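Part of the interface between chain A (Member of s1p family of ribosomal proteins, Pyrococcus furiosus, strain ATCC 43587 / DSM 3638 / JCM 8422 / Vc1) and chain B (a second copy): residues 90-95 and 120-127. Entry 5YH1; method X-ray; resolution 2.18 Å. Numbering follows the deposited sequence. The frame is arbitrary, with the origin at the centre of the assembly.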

# COMPACT_ATOMS: atom_id res chain seq x y z
N PRO A 90 19.61 -25.81 -0.48
CA PRO A 90 20.03 -24.55 0.17
C PRO A 90 18.97 -23.43 0.13
O PRO A 90 19.12 -22.43 0.83
CB PRO A 90 21.27 -24.14 -0.63
CG PRO A 90 21.12 -24.81 -1.95
CD PRO A 90 20.46 -26.12 -1.64
N GLU A 91 17.92 -23.60 -0.67
CA GLU A 91 16.79 -22.68 -0.67
C GLU A 91 15.79 -22.96 0.47
O GLU A 91 14.89 -22.16 0.71
CB GLU A 91 16.07 -22.73 -2.03
CG GLU A 91 16.86 -22.12 -3.19
CD GLU A 91 16.58 -20.64 -3.38
OE1 GLU A 91 15.48 -20.30 -3.86
OE2 GLU A 91 17.46 -19.81 -3.08
N ALA A 92 15.96 -24.07 1.18
CA ALA A 92 15.04 -24.48 2.24
C ALA A 92 14.84 -23.44 3.35
O ALA A 92 13.72 -23.18 3.77
CB ALA A 92 15.49 -25.79 2.85
N ARG A 93 15.94 -22.85 3.82
CA ARG A 93 15.89 -21.73 4.76
C ARG A 93 14.88 -20.68 4.34
O ARG A 93 14.04 -20.25 5.14
CB ARG A 93 17.26 -21.05 4.87
CG ARG A 93 17.15 -19.56 5.19
CD ARG A 93 18.49 -18.89 5.32
NE ARG A 93 18.34 -17.60 5.99
CZ ARG A 93 19.35 -16.91 6.49
NH1 ARG A 93 20.60 -17.36 6.38
NH2 ARG A 93 19.12 -15.74 7.09
N TRP A 94 14.97 -20.27 3.08
CA TRP A 94 14.19 -19.14 2.58
C TRP A 94 12.76 -19.54 2.34
O TRP A 94 11.85 -18.73 2.48
CB TRP A 94 14.83 -18.59 1.30
CG TRP A 94 16.20 -18.10 1.57
CD1 TRP A 94 17.37 -18.79 1.42
CD2 TRP A 94 16.55 -16.83 2.13
NE1 TRP A 94 18.43 -18.02 1.83
CE2 TRP A 94 17.95 -16.81 2.27
CE3 TRP A 94 15.81 -15.71 2.51
CZ2 TRP A 94 18.63 -15.70 2.77
CZ3 TRP A 94 16.48 -14.60 3.01
CH2 TRP A 94 17.88 -14.61 3.14
N HIS A 95 12.55 -20.79 1.99
CA HIS A 95 11.23 -21.25 1.61
C HIS A 95 10.41 -21.78 2.80
O HIS A 95 9.20 -21.57 2.84
CB HIS A 95 11.35 -22.33 0.55
CG HIS A 95 10.02 -22.80 0.04
ND1 HIS A 95 9.12 -21.94 -0.55
CD2 HIS A 95 9.43 -24.01 0.08
CE1 HIS A 95 8.03 -22.61 -0.87
NE2 HIS A 95 8.19 -23.87 -0.50
N MSE B 120 20.46 -7.19 0.76
CA MSE B 120 20.99 -8.17 1.71
C MSE B 120 20.42 -9.55 1.44
O MSE B 120 21.11 -10.55 1.61
CB MSE B 120 20.73 -7.72 3.15
CG MSE B 120 21.68 -6.61 3.59
SE MSE B 120 23.57 -7.18 3.46
CE MSE B 120 23.48 -8.78 4.62
N GLU B 121 19.18 -9.63 0.98
CA GLU B 121 18.64 -10.94 0.60
C GLU B 121 19.38 -11.55 -0.60
O GLU B 121 19.72 -12.72 -0.58
CB GLU B 121 17.14 -10.87 0.28
CG GLU B 121 16.62 -12.22 -0.18
CD GLU B 121 15.11 -12.33 -0.15
OE1 GLU B 121 14.47 -11.72 0.72
OE2 GLU B 121 14.58 -13.06 -1.00
N ASP B 122 19.60 -10.76 -1.65
CA ASP B 122 20.35 -11.24 -2.80
C ASP B 122 21.78 -11.63 -2.41
O ASP B 122 22.31 -12.62 -2.91
CB ASP B 122 20.39 -10.18 -3.91
CG ASP B 122 19.08 -10.07 -4.66
OD1 ASP B 122 18.20 -10.95 -4.53
OD2 ASP B 122 18.92 -9.10 -5.41
N HIS B 123 22.39 -10.84 -1.54
CA HIS B 123 23.70 -11.16 -1.02
C HIS B 123 23.72 -12.53 -0.33
O HIS B 123 24.49 -13.40 -0.71
CB HIS B 123 24.15 -10.08 -0.04
CG HIS B 123 25.54 -10.26 0.47
ND1 HIS B 123 26.64 -10.27 -0.36
CD2 HIS B 123 26.01 -10.42 1.73
CE1 HIS B 123 27.73 -10.43 0.37
NE2 HIS B 123 27.38 -10.52 1.64
N MSE B 124 22.85 -12.72 0.65
CA MSE B 124 22.85 -13.94 1.45
C MSE B 124 22.35 -15.12 0.67
O MSE B 124 22.88 -16.21 0.78
CB MSE B 124 21.96 -13.78 2.68
CG MSE B 124 22.50 -12.74 3.66
SE MSE B 124 21.23 -12.44 5.14
CE MSE B 124 19.72 -11.53 4.28
N ARG B 125 21.32 -14.92 -0.14
CA ARG B 125 20.67 -16.04 -0.81
C ARG B 125 21.40 -16.50 -2.08
O ARG B 125 21.50 -17.70 -2.33
CB ARG B 125 19.24 -15.65 -1.14
CG ARG B 125 18.34 -16.80 -1.54
CD ARG B 125 16.93 -16.30 -1.69
NE ARG B 125 16.01 -17.39 -1.98
CZ ARG B 125 14.69 -17.29 -1.91
NH1 ARG B 125 14.10 -16.16 -1.56
NH2 ARG B 125 13.95 -18.35 -2.19
N PHE B 126 21.89 -15.56 -2.88
CA PHE B 126 22.52 -15.89 -4.16
C PHE B 126 24.01 -15.56 -4.21
O PHE B 126 24.64 -15.82 -5.22
CB PHE B 126 21.80 -15.18 -5.30
CG PHE B 126 20.33 -15.41 -5.32
CD1 PHE B 126 19.82 -16.68 -5.57
CD2 PHE B 126 19.44 -14.38 -5.06
CE1 PHE B 126 18.45 -16.90 -5.57
CE2 PHE B 126 18.07 -14.60 -5.07
CZ PHE B 126 17.57 -15.86 -5.32
N GLY B 127 24.57 -14.99 -3.15
CA GLY B 127 25.99 -14.62 -3.13
C GLY B 127 26.35 -13.38 -3.94
O GLY B 127 27.53 -13.12 -4.17

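A single arginine does nearly all the polar work of this contact while lying flat against a tryptophan, so that one side chain serves as ion-pair partner and as apolar packing surface at once. Arg B125 points from its helix toward chain A in an extended conformation, with chi1, chi2 and chi3 all t. The two kinds of chemistry are separated by direction: methylenes and the guanidinium face pack against the tryptophan, while the guanidinium nitrogens bond close to the plane of the group.

The packing comes first along the chain. CG of Arg B125 sits 3.7 Å from the centroid of the five-membered ring of Trp A94, only 13° off the ring normal, a CH-pi contact over the face of the indole. Farther out, the guanidinium turns a face to the tryptophan's own CB, with CZ of Arg B125 3.5 Å from CB of Trp A94. A planar cation can accept such a neighbour because its N-H groups all point outward around the edge, leaving the faces free of hydrogen-bond donors.

The edge is where the acceptors lie. Glu A91 offers both carboxylate oxygens side by side: NE of Arg B125 donates to OE2 of Glu A91 at 3.0 Å with a nearly straight angle of 167°, and NH2 of Arg B125 donates to OE1 of Glu A91 at 3.0 Å and 148°. With two bonds to one carboxylate, this salt bridge constrains the orientation of the guanidinium as well as its position. The CA-to-CB bond of Glu A91 points sideways, but its chi1 and chi2, both m, bring the carboxylate over to the arginine. The remaining terminal nitrogen is used within chain B, where NH1 of Arg B125 bonds to OE2 of Glu B121 at 3.2 Å, a salt bridge between residues one helical turn apart. The arginine is thus held between a carboxylate of its own helix and one from the partner chain.

Trp A94, which has the largest area covered here, completes the apolar part. Its ring edge meets the selenomethionine Met B124, with CH2 of Trp A94 3.8 Å from CE of Met B124, while its CZ3 lies 4.0 Å from CG of Glu B121, so that the acid also contributes a methylene to the packing. Met B124, Arg B125 and Glu B121 therefore all border the same indole.

The general principle is that arginine need not choose between a salt bridge and an aromatic neighbour. In-plane hydrogen bonds and out-of-plane packing use different directions, and here both are satisfied together.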